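Local coordinates for protein lysine-sensitive aspartokinase 3 (Escherichia coli, PDB 2J0W) that catalyses the ATP-dependent phosphorylation of L-aspartate to 4-phospho-L-aspartate, the first step of lysine biosynthesis, under allosteric feedback inhibition by lysine, at residues Leu110-Val115 / Gly357-Gly362. Numbering follows the deposited sequence.
Sequences LTDELV and GSTSTG
T359 OG1 and the carboxylate of D112 are gripped by the same third parties: both T359 OG1 and D112 OD1 hydrogen-bond to T195 OG1, while G153 N donates to D112 OD2 and T359 OG1 hydrogen-bonds to G153 O. This is a worked example of two domains joined through shared intermediaries, for no hydrogen bond runs directly between residues 110-115, on helix 108-131 of the amino acid kinase domain, and residues 357-362, in the ACT-region loop that follows strand 348-353. Across the contact itself D112 OD1 is the carboxylate atom that reaches the loop, 3.8 Å from T359 CB, 4.0 Å from T359 CG2 and 4.1 Å from T359 OG1, so the carboxylate meets the threonine by van der Waals contact.

Most of the remaining contact is made by methyls. T359 chi1, -61°, sets OG1 beside the backbone N and leaves CG2 anti to it, where CG2 reaches the helix between two residues one turn apart, 4.1 Å from T111 CG2 and 4.2 Å from V115 CG1; the T111 and T359 side chains pass alongside each other, pointing opposite ways. Beyond them lies the aspartate site: V115 packs on T45 and T359 approaches R198, both substrate-binding residues, and V115 and T359 also touch F184 of the aspartate pocket. In the loop, an ST turn shapes the backbone just here, S360 N donating to S358 OG at 3.2 Å. At the same residue, S360 OG stops 4.0 Å from T111 OG1, too far for a hydrogen bond.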
loop_
_atom_site.group_PDB
_atom_site.type_symbol
_atom_site.label_atom_id
_atom_site.label_comp_id
_atom_site.label_asym_id
_atom_site.label_seq_id
_atom_site.Cartn_x
_atom_site.Cartn_y
_atom_site.Cartn_z
ATOM N N LEU A 110 2.329 4.343 36.342
ATOM C CA LEU A 110 1.947 5.256 37.412
ATOM C C LEU A 110 0.788 6.101 36.889
ATOM O O LEU A 110 -0.177 6.374 37.609
ATOM C CB LEU A 110 3.129 6.150 37.795
ATOM C CG LEU A 110 2.858 7.230 38.846
ATOM C CD1 LEU A 110 2.346 6.595 40.130
ATOM C CD2 LEU A 110 4.128 8.013 39.114
ATOM N N THR A 111 0.886 6.494 35.624
ATOM C CA THR A 111 -0.141 7.298 34.973
ATOM C C THR A 111 -1.503 6.570 34.932
ATOM O O THR A 111 -2.541 7.146 35.284
ATOM C CB THR A 111 0.310 7.655 33.555
ATOM O OG1 THR A 111 1.334 8.660 33.619
ATOM C CG2 THR A 111 -0.871 8.164 32.730
ATOM N N ASP A 112 -1.496 5.302 34.520
ATOM C CA ASP A 112 -2.728 4.523 34.464
ATOM C C ASP A 112 -3.341 4.443 35.857
ATOM O O ASP A 112 -4.558 4.542 36.016
ATOM C CB ASP A 112 -2.460 3.101 33.940
ATOM C CG ASP A 112 -2.643 2.978 32.428
ATOM O OD1 ASP A 112 -2.680 4.015 31.738
ATOM O OD2 ASP A 112 -2.739 1.837 31.924
ATOM N N GLU A 113 -2.490 4.269 36.866
ATOM C CA GLU A 113 -2.961 4.153 38.245
ATOM C C GLU A 113 -3.527 5.454 38.789
ATOM O O GLU A 113 -4.512 5.462 39.521
ATOM C CB GLU A 113 -1.833 3.691 39.156
ATOM C CG GLU A 113 -2.198 3.755 40.640
ATOM C CD GLU A 113 -3.426 2.936 40.996
ATOM O OE1 GLU A 113 -3.502 1.755 40.593
ATOM O OE2 GLU A 113 -4.311 3.469 41.696
ATOM N N LEU A 114 -2.890 6.562 38.443
ATOM C CA LEU A 114 -3.359 7.845 38.917
ATOM C C LEU A 114 -4.578 8.250 38.101
ATOM O O LEU A 114 -5.578 8.704 38.648
ATOM C CB LEU A 114 -2.248 8.879 38.764
ATOM C CG LEU A 114 -2.449 10.219 39.457
ATOM C CD1 LEU A 114 -1.160 11.007 39.367
ATOM C CD2 LEU A 114 -3.582 10.973 38.813
ATOM N N VAL A 115 -4.509 8.083 36.787
ATOM C CA VAL A 115 -5.644 8.492 35.974
ATOM C C VAL A 115 -6.883 7.663 36.236
ATOM O O VAL A 115 -7.990 8.131 36.043
ATOM C CB VAL A 115 -5.329 8.455 34.469
ATOM C CG1 VAL A 115 -6.622 8.546 33.683
ATOM C CG2 VAL A 115 -4.414 9.628 34.087
ATOM N N GLY A 357 -2.972 7.420 20.842
ATOM C CA GLY A 357 -4.268 7.288 21.476
ATOM C C GLY A 357 -4.035 6.724 22.878
ATOM O O GLY A 357 -4.963 6.322 23.579
ATOM N N SER A 358 -2.770 6.690 23.290
ATOM C CA SER A 358 -2.430 6.178 24.602
ATOM C C SER A 358 -2.792 7.184 25.688
ATOM O O SER A 358 -2.846 8.387 25.445
ATOM C CB SER A 358 -0.947 5.864 24.698
ATOM O OG SER A 358 -0.628 5.538 26.038
ATOM N N THR A 359 -3.047 6.672 26.886
ATOM C CA THR A 359 -3.408 7.496 28.028
ATOM C C THR A 359 -2.221 8.371 28.434
ATOM O O THR A 359 -2.392 9.461 28.975
ATOM C CB THR A 359 -3.820 6.607 29.207
ATOM O OG1 THR A 359 -4.950 5.823 28.822
ATOM C CG2 THR A 359 -4.173 7.450 30.419
ATOM N N SER A 360 -1.010 7.895 28.176
ATOM C CA SER A 360 0.172 8.667 28.529
ATOM C C SER A 360 0.675 9.477 27.332
ATOM O O SER A 360 0.949 8.934 26.260
ATOM C CB SER A 360 1.273 7.737 29.048
ATOM O OG SER A 360 2.239 8.471 29.775
ATOM N N THR A 361 0.787 10.785 27.532
ATOM C CA THR A 361 1.254 11.715 26.507
ATOM C C THR A 361 2.574 11.309 25.851
ATOM O O THR A 361 2.631 11.067 24.638
ATOM C CB THR A 361 1.441 13.132 27.098
ATOM O OG1 THR A 361 1.524 13.043 28.527
ATOM C CG2 THR A 361 0.288 14.044 26.703
ATOM N N GLY A 362 3.622 11.241 26.672
ATOM C CA GLY A 362 4.954 10.896 26.201
ATOM C C GLY A 362 5.139 9.634 25.378
ATOM O O GLY A 362 6.274 9.223 25.141
#